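PDB 6EVG: multi-copper Oxidase CueO from Ochrobactrum, which probably couples the one-electron oxidation of phenolic substrates to oxygen reduction at copper centres, and acts on lignin model compounds and lignosulfonate. Local coordinates for residues K418-T429 with I466-D477. Residues are numbered along the deposited sequence; the frame is centred on the assembly and turned at random.
Sequences KLGSWEIWDLTT and IDGKAEILVHFD
Antiparallel strands 422-428 and 469-475 pair at an axis separation of 4.6 Å, E423, W425 and L427 each exchanging two backbone hydrogen bonds with V474, I472 and A470 respectively. W422 and H475 face each other as a non-hydrogen-bonded pair, close enough to form an offset stack with planes 12° apart: H475 CD2 sits 3.5 Å from W422 CE2, and H475 CB packs over the six-membered ring. H475 carries its imidazole there with CG anti to the backbone N (chi1 -169°); L473 CG touches W422 CE3. With an alanine at W422, the imidazole is likely to lose its stacking partner and L473 the ring it packs against. Along this face, K469 bends so that NZ forms a salt bridge with D426 OD1 (2.9 Å), from above the carboxylate plane; R332, salt-bridged to both D426 and E471, probably eases the closeness of the two acids.

The opposite face is buried and mostly apolar. V474 CG2 lies over the five-membered ring of W425, F476 CZ meets W425 CZ2 at 3.7 Å, and L427 CD1 touches I466 and I472. E423, its carboxylate salt-bridged to R333, takes the nearly straight W425 NE1 bond on OE1 (176°), fixing the indole. Beyond L427 and A470, T429 OG1 accepts from G468 N (2.8 Å); G468's backbone angles would drive a side chain into D467 O, hence glycine. These are central strands of a four-stranded sheet in a cupredoxin-type beta-sandwich, packing on F436 and F488 of the facing sheet; T429 touches the copper ligand H434.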
ATOM      1  N   LYS A 418       5.668  19.405  15.682  1.00 11.97           N
ATOM      2  CA  LYS A 418       6.516  19.115  16.841  1.00 12.61           C
ATOM      3  C   LYS A 418       6.773  17.615  16.975  1.00 12.39           C
ATOM      4  O   LYS A 418       5.822  16.797  16.907  1.00 12.51           O
ATOM      5  CB  LYS A 418       5.898  19.673  18.106  1.00 14.28           C
ATOM      6  CG  LYS A 418       5.831  21.180  18.142  1.00 19.28           C
ATOM      7  CD  LYS A 418       5.491  21.746  19.500  1.00 24.88           C
ATOM      8  CE  LYS A 418       4.055  21.481  19.864  1.00 31.81           C
ATOM      9  NZ  LYS A 418       3.520  22.509  20.806  1.00 39.77           N
ATOM     10  N   LEU A 419       8.017  17.222  17.204  1.00 12.72           N
ATOM     11  CA  LEU A 419       8.329  15.812  17.307  1.00 12.68           C
ATOM     12  C   LEU A 419       7.603  15.163  18.465  1.00 12.59           C
ATOM     13  O   LEU A 419       7.655  15.677  19.577  1.00 14.92           O
ATOM     14  CB  LEU A 419       9.833  15.625  17.510  1.00 14.37           C
ATOM     15  CG  LEU A 419      10.378  14.187  17.570  1.00 15.23           C
ATOM     16  CD1 LEU A 419      10.117  13.454  16.292  1.00 15.13           C
ATOM     17  CD2 LEU A 419      11.850  14.064  17.929  1.00 18.64           C
ATOM     18  N   GLY A 420       6.937  14.049  18.196  1.00 14.19           N
ATOM     19  CA  GLY A 420       6.170  13.310  19.198  1.00 14.98           C
ATOM     20  C   GLY A 420       4.810  13.860  19.483  1.00 13.81           C
ATOM     21  O   GLY A 420       4.102  13.264  20.340  1.00 15.01           O
ATOM     22  N   SER A 421       4.415  14.949  18.822  1.00 12.66           N
ATOM     23  CA  SER A 421       3.153  15.572  19.060  1.00 12.38           C
ATOM     24  C   SER A 421       2.007  14.932  18.320  1.00 10.84           C
ATOM     25  O   SER A 421       2.216  14.047  17.458  1.00 12.14           O
ATOM     26  CB  SER A 421       3.222  17.057  18.739  1.00 13.10           C
ATOM     27  OG  SER A 421       3.240  17.293  17.346  1.00 12.80           O
ATOM     28  N   TRP A 422       0.789  15.299  18.694  1.00 11.59           N
ATOM     29  CA  TRP A 422      -0.444  14.859  18.064  1.00 11.56           C
ATOM     30  C   TRP A 422      -1.108  16.067  17.414  1.00 11.31           C
ATOM     31  O   TRP A 422      -1.176  17.147  18.035  1.00 11.86           O
ATOM     32  CB  TRP A 422      -1.388  14.324  19.156  1.00 12.34           C
ATOM     33  CG  TRP A 422      -0.881  13.134  19.878  1.00 12.75           C
ATOM     34  CD1 TRP A 422      -0.111  13.131  20.978  1.00 14.37           C
ATOM     35  CD2 TRP A 422      -1.201  11.743  19.575  1.00 12.38           C
ATOM     36  NE1 TRP A 422       0.099  11.842  21.422  1.00 14.53           N
ATOM     37  CE2 TRP A 422      -0.558  10.978  20.577  1.00 13.18           C
ATOM     38  CE3 TRP A 422      -1.955  11.114  18.619  1.00 12.92           C
ATOM     39  CZ2 TRP A 422      -0.640   9.579  20.631  1.00 14.46           C
ATOM     40  CZ3 TRP A 422      -2.094   9.732  18.714  1.00 14.33           C
ATOM     41  CH2 TRP A 422      -1.424   8.985  19.696  1.00 13.83           C
ATOM     42  N   GLU A 423      -1.706  15.877  16.247  1.00 10.62           N
ATOM     43  CA  GLU A 423      -2.476  16.898  15.554  1.00 10.36           C
ATOM     44  C   GLU A 423      -3.741  16.264  14.967  1.00 10.51           C
ATOM     45  O   GLU A 423      -3.728  15.064  14.664  1.00 12.50           O
ATOM     46  CB  GLU A 423      -1.672  17.539  14.424  1.00 10.42           C
ATOM     47  CG  GLU A 423      -0.368  18.181  14.845  1.00 11.79           C
ATOM     48  CD  GLU A 423       0.347  18.925  13.705  1.00 11.43           C
ATOM     49  OE1 GLU A 423      -0.087  18.764  12.532  1.00 11.92           O
ATOM     50  OE2 GLU A 423       1.292  19.692  13.981  1.00 12.85           O
ATOM     51  N   ILE A 424      -4.780  17.048  14.789  1.00 11.06           N
ATOM     52  CA  ILE A 424      -5.970  16.618  14.028  1.00 11.57           C
ATOM     53  C   ILE A 424      -5.933  17.267  12.688  1.00 10.79           C
ATOM     54  O   ILE A 424      -5.781  18.496  12.608  1.00 11.66           O
ATOM     55  CB  ILE A 424      -7.281  16.944  14.794  1.00 12.94           C
ATOM     56  CG1 ILE A 424      -7.274  16.141  16.095  1.00 15.09           C
ATOM     57  CG2 ILE A 424      -8.457  16.690  13.916  1.00 14.10           C
ATOM     58  CD1 ILE A 424      -8.324  16.493  17.105  1.00 18.97           C
ATOM     59  N   TRP A 425      -6.059  16.471  11.636  1.00 10.71           N
ATOM     60  CA  TRP A 425      -6.100  16.972  10.271  1.00 10.62           C
ATOM     61  C   TRP A 425      -7.492  16.730   9.674  1.00 10.75           C
ATOM     62  O   TRP A 425      -7.977  15.577   9.662  1.00 11.64           O
ATOM     63  CB  TRP A 425      -5.066  16.292   9.415  1.00 10.23           C
ATOM     64  CG  TRP A 425      -3.635  16.641   9.726  1.00 10.34           C
ATOM     65  CD1 TRP A 425      -3.110  17.192  10.867  1.00 10.59           C
ATOM     66  CD2 TRP A 425      -2.512  16.468   8.842  1.00 10.10           C
ATOM     67  NE1 TRP A 425      -1.771  17.436  10.732  1.00 10.65           N
ATOM     68  CE2 TRP A 425      -1.379  16.970   9.513  1.00  9.72           C
ATOM     69  CE3 TRP A 425      -2.375  15.921   7.570  1.00 10.41           C
ATOM     70  CZ2 TRP A 425      -0.114  17.005   8.917  1.00 10.85           C
ATOM     71  CZ3 TRP A 425      -1.118  15.952   6.973  1.00 11.57           C
ATOM     72  CH2 TRP A 425      -0.029  16.493   7.626  1.00 11.49           C
ATOM     73  N   ASP A 426      -8.101  17.783   9.163  1.00 10.74           N
ATOM     74  CA  ASP A 426      -9.294  17.776   8.310  1.00 12.00           C
ATOM     75  C   ASP A 426      -8.839  17.519   6.892  1.00 12.41           C
ATOM     76  O   ASP A 426      -7.972  18.251   6.390  1.00 15.21           O
ATOM     77  CB  ASP A 426     -10.050  19.180   8.424  1.00 13.76           C
ATOM     78  CG  ASP A 426     -10.780  19.374   9.731  1.00 15.90           C
ATOM     79  OD1 ASP A 426     -11.571  18.523  10.162  1.00 21.27           O
ATOM     80  OD2 ASP A 426     -10.612  20.424  10.398  1.00 22.59           O
ATOM     81  N   LEU A 427      -9.404  16.539   6.220  1.00 11.23           N
ATOM     82  CA  LEU A 427      -9.109  16.218   4.826  1.00 10.80           C
ATOM     83  C   LEU A 427     -10.359  16.265   3.992  1.00 11.83           C
ATOM     84  O   LEU A 427     -11.373  15.681   4.403  1.00 12.83           O
ATOM     85  CB  LEU A 427      -8.490  14.796   4.761  1.00 11.00           C
ATOM     86  CG  LEU A 427      -7.199  14.609   5.532  1.00 11.79           C
ATOM     87  CD1 LEU A 427      -6.729  13.157   5.465  1.00 12.56           C
ATOM     88  CD2 LEU A 427      -6.072  15.537   5.075  1.00 13.65           C
ATOM     89  N   THR A 428     -10.322  16.956   2.853  1.00 11.34           N
ATOM     90  CA  THR A 428     -11.511  17.135   2.019  1.00 11.86           C
ATOM     91  C   THR A 428     -11.218  16.813   0.574  1.00 11.86           C
ATOM     92  O   THR A 428     -10.131  17.143   0.053  1.00 12.27           O
ATOM     93  CB  THR A 428     -12.018  18.594   2.148  1.00 13.80           C
ATOM     94  OG1 THR A 428     -11.011  19.509   1.950  1.00 23.08           O
ATOM     95  CG2 THR A 428     -12.402  18.913   3.446  1.00 13.84           C
ATOM     96  N   THR A 429     -12.212  16.197  -0.073  1.00 11.74           N
ATOM     97  CA  THR A 429     -12.170  15.983  -1.523  1.00 12.55           C
ATOM     98  C   THR A 429     -13.414  16.622  -2.162  1.00 13.66           C
ATOM     99  O   THR A 429     -14.389  16.924  -1.500  1.00 17.18           O
ATOM    100  CB  THR A 429     -12.104  14.491  -1.886  1.00 12.05           C
ATOM    101  OG1 THR A 429     -13.325  13.849  -1.482  1.00 14.52           O
ATOM    102  CG2 THR A 429     -10.965  13.801  -1.182  1.00 12.87           C
ATOM    103  N   ILE A 466     -10.143   8.950   1.289  1.00  9.43           N
ATOM    104  CA  ILE A 466     -10.927  10.155   1.641  1.00 10.04           C
ATOM    105  C   ILE A 466     -11.945  10.329   0.564  1.00  9.81           C
ATOM    106  O   ILE A 466     -11.661  10.405  -0.611  1.00 11.04           O
ATOM    107  CB  ILE A 466     -10.032  11.367   1.804  1.00 10.62           C
ATOM    108  CG1 ILE A 466      -8.758  11.067   2.593  1.00 10.56           C
ATOM    109  CG2 ILE A 466     -10.836  12.514   2.420  1.00 11.23           C
ATOM    110  CD1 ILE A 466      -8.925  10.484   3.949  1.00 11.16           C
ATOM    111  N   ASP A 467     -13.232  10.458   0.960  1.00 12.15           N
ATOM    112  CA  ASP A 467     -14.337  10.582   0.006  1.00 13.05           C
ATOM    113  C   ASP A 467     -15.350  11.525   0.607  1.00 12.97           C
ATOM    114  O   ASP A 467     -16.375  11.105   1.156  1.00 16.50           O
ATOM    115  CB  ASP A 467     -14.971   9.213  -0.287  1.00 17.08           C
ATOM    116  CG  ASP A 467     -16.030   9.250  -1.401  1.00 19.19           C
ATOM    117  OD1 ASP A 467     -16.162  10.275  -2.094  1.00 22.84           O
ATOM    118  OD2 ASP A 467     -16.721   8.205  -1.549  1.00 28.80           O
ATOM    119  N   GLY A 468     -15.141  12.817   0.408  1.00 13.20           N
ATOM    120  CA  GLY A 468     -15.938  13.894   0.973  1.00 14.15           C
ATOM    121  C   GLY A 468     -15.099  14.571   2.046  1.00 13.31           C
ATOM    122  O   GLY A 468     -14.261  15.432   1.752  1.00 16.41           O
ATOM    123  N   LYS A 469     -15.283  14.135   3.288  1.00 13.65           N
ATOM    124  CA  LYS A 469     -14.635  14.662   4.433  1.00 14.43           C
ATOM    125  C   LYS A 469     -14.129  13.552   5.336  1.00 13.26           C
ATOM    126  O   LYS A 469     -14.814  12.564   5.517  1.00 14.30           O
ATOM    127  CB  LYS A 469     -15.628  15.543   5.219  1.00 18.87           C
ATOM    128  CG  LYS A 469     -15.045  16.136   6.468  1.00 20.70           C
ATOM    129  CD  LYS A 469     -14.071  17.241   6.085  1.00 23.96           C
ATOM    130  CE  LYS A 469     -13.173  17.707   7.208  1.00 26.43           C
ATOM    131  NZ  LYS A 469     -13.925  18.049   8.454  1.00 27.47           N
ATOM    132  N   ALA A 470     -12.948  13.733   5.933  1.00 12.51           N
ATOM    133  CA  ALA A 470     -12.441  12.911   7.005  1.00 12.48           C
ATOM    134  C   ALA A 470     -11.739  13.736   8.034  1.00 11.79           C
ATOM    135  O   ALA A 470     -11.193  14.814   7.706  1.00 12.87           O
ATOM    136  CB  ALA A 470     -11.497  11.844   6.496  1.00 12.48           C
ATOM    137  N   GLU A 471     -11.683  13.238   9.248  1.00 11.32           N
ATOM    138  CA  GLU A 471     -10.833  13.792  10.292  1.00 12.39           C
ATOM    139  C   GLU A 471      -9.925  12.706  10.818  1.00 11.19           C
ATOM    140  O   GLU A 471     -10.399  11.592  11.100  1.00 12.27           O
ATOM    141  CB  GLU A 471     -11.632  14.325  11.512  1.00 13.82           C
ATOM    142  CG  GLU A 471     -12.632  15.418  11.206  1.00 17.32           C
ATOM    143  CD  GLU A 471     -13.562  15.737  12.342  1.00 23.56           C
ATOM    144  OE1 GLU A 471     -13.168  15.578  13.476  1.00 36.31           O
ATOM    145  OE2 GLU A 471     -14.612  16.354  12.069  1.00 34.39           O
ATOM    146  N   ILE A 472      -8.625  13.001  10.915  1.00 10.50           N
ATOM    147  CA  ILE A 472      -7.643  12.008  11.389  1.00  9.81           C
ATOM    148  C   ILE A 472      -6.831  12.597  12.516  1.00 10.43           C
ATOM    149  O   ILE A 472      -6.597  13.812  12.562  1.00 11.71           O
ATOM    150  CB  ILE A 472      -6.747  11.450  10.262  1.00 10.30           C
ATOM    151  CG1 ILE A 472      -5.847  12.555   9.660  1.00  9.82           C
ATOM    152  CG2 ILE A 472      -7.600  10.793   9.191  1.00 10.50           C
ATOM    153  CD1 ILE A 472      -4.791  12.024   8.688  1.00 10.45           C
ATOM    154  N   LEU A 473      -6.386  11.738  13.422  1.00  9.88           N
ATOM    155  CA  LEU A 473      -5.558  12.061  14.582  1.00 10.23           C
ATOM    156  C   LEU A 473      -4.159  11.533  14.266  1.00  8.96           C
ATOM    157  O   LEU A 473      -3.963  10.314  14.227  1.00  9.77           O
ATOM    158  CB  LEU A 473      -6.145  11.499  15.861  1.00  9.87           C
ATOM    159  CG  LEU A 473      -5.310  11.707  17.125  1.00 10.91           C
ATOM    160  CD1 LEU A 473      -5.200  13.219  17.479  1.00 12.51           C
ATOM    161  CD2 LEU A 473      -5.908  10.941  18.292  1.00 12.63           C
ATOM    162  N   VAL A 474      -3.210  12.420  14.005  1.00  9.71           N
ATOM    163  CA  VAL A 474      -1.840  12.054  13.555  1.00  9.13           C
ATOM    164  C   VAL A 474      -0.867  12.138  14.709  1.00  9.56           C
ATOM    165  O   VAL A 474      -0.886  13.126  15.483  1.00 10.61           O
ATOM    166  CB  VAL A 474      -1.399  13.008  12.435  1.00  9.69           C
ATOM    167  CG1 VAL A 474      -0.073  12.548  11.845  1.00 10.63           C
ATOM    168  CG2 VAL A 474      -2.435  13.178  11.348  1.00 10.49           C
ATOM    169  N   HIS A 475       0.007  11.139  14.810  1.00  9.59           N
ATOM    170  CA  HIS A 475       1.063  11.083  15.778  1.00  9.78           C
ATOM    171  C   HIS A 475       2.413  11.167  15.055  1.00  9.84           C
ATOM    172  O   HIS A 475       2.729  10.289  14.250  1.00 10.24           O
ATOM    173  CB  HIS A 475       0.977   9.812  16.617  1.00 11.08           C
ATOM    174  CG  HIS A 475       1.876   9.795  17.801  1.00 11.83           C
ATOM    175  ND1 HIS A 475       2.396   8.647  18.298  1.00 15.16           N
ATOM    176  CD2 HIS A 475       2.326  10.796  18.594  1.00 14.18           C
ATOM    177  CE1 HIS A 475       3.123   8.919  19.366  1.00 15.34           C
ATOM    178  NE2 HIS A 475       3.071  10.226  19.586  1.00 16.66           N
ATOM    179  N   PHE A 476       3.190  12.211  15.340  1.00  9.72           N
ATOM    180  CA  PHE A 476       4.452  12.498  14.634  1.00 10.68           C
ATOM    181  C   PHE A 476       5.607  11.884  15.387  1.00 11.55           C
ATOM    182  O   PHE A 476       6.429  12.580  15.997  1.00 14.14           O
ATOM    183  CB  PHE A 476       4.617  13.993  14.456  1.00 10.79           C
ATOM    184  CG  PHE A 476       3.639  14.558  13.493  1.00 11.12           C
ATOM    185  CD1 PHE A 476       3.878  14.503  12.123  1.00 10.91           C
ATOM    186  CD2 PHE A 476       2.438  15.111  13.937  1.00 11.15           C
ATOM    187  CE1 PHE A 476       2.968  15.012  11.250  1.00 12.72           C
ATOM    188  CE2 PHE A 476       1.555  15.604  13.029  1.00 13.13           C
ATOM    189  CZ  PHE A 476       1.778  15.553  11.692  1.00 13.04           C
ATOM    190  N   ASP A 477       5.680  10.549  15.390  1.00 12.05           N
ATOM    191  CA  ASP A 477       6.620   9.862  16.271  1.00 13.96           C
ATOM    192  C   ASP A 477       8.012   9.636  15.705  1.00 14.28           C
ATOM    193  O   ASP A 477       8.894   9.148  16.419  1.00 20.22           O
ATOM    194  CB  ASP A 477       6.047   8.527  16.766  1.00 15.32           C
ATOM    195  CG  ASP A 477       5.740   7.570  15.603  1.00 18.02           C
ATOM    196  OD1 ASP A 477       4.980   7.829  14.599  1.00 17.40           O
ATOM    197  OD2 ASP A 477       6.317   6.466  15.636  1.00 32.44           O
TER
HETATM  198  O   HOH W   1     -15.238  12.913  -3.138  1.00 36.04           O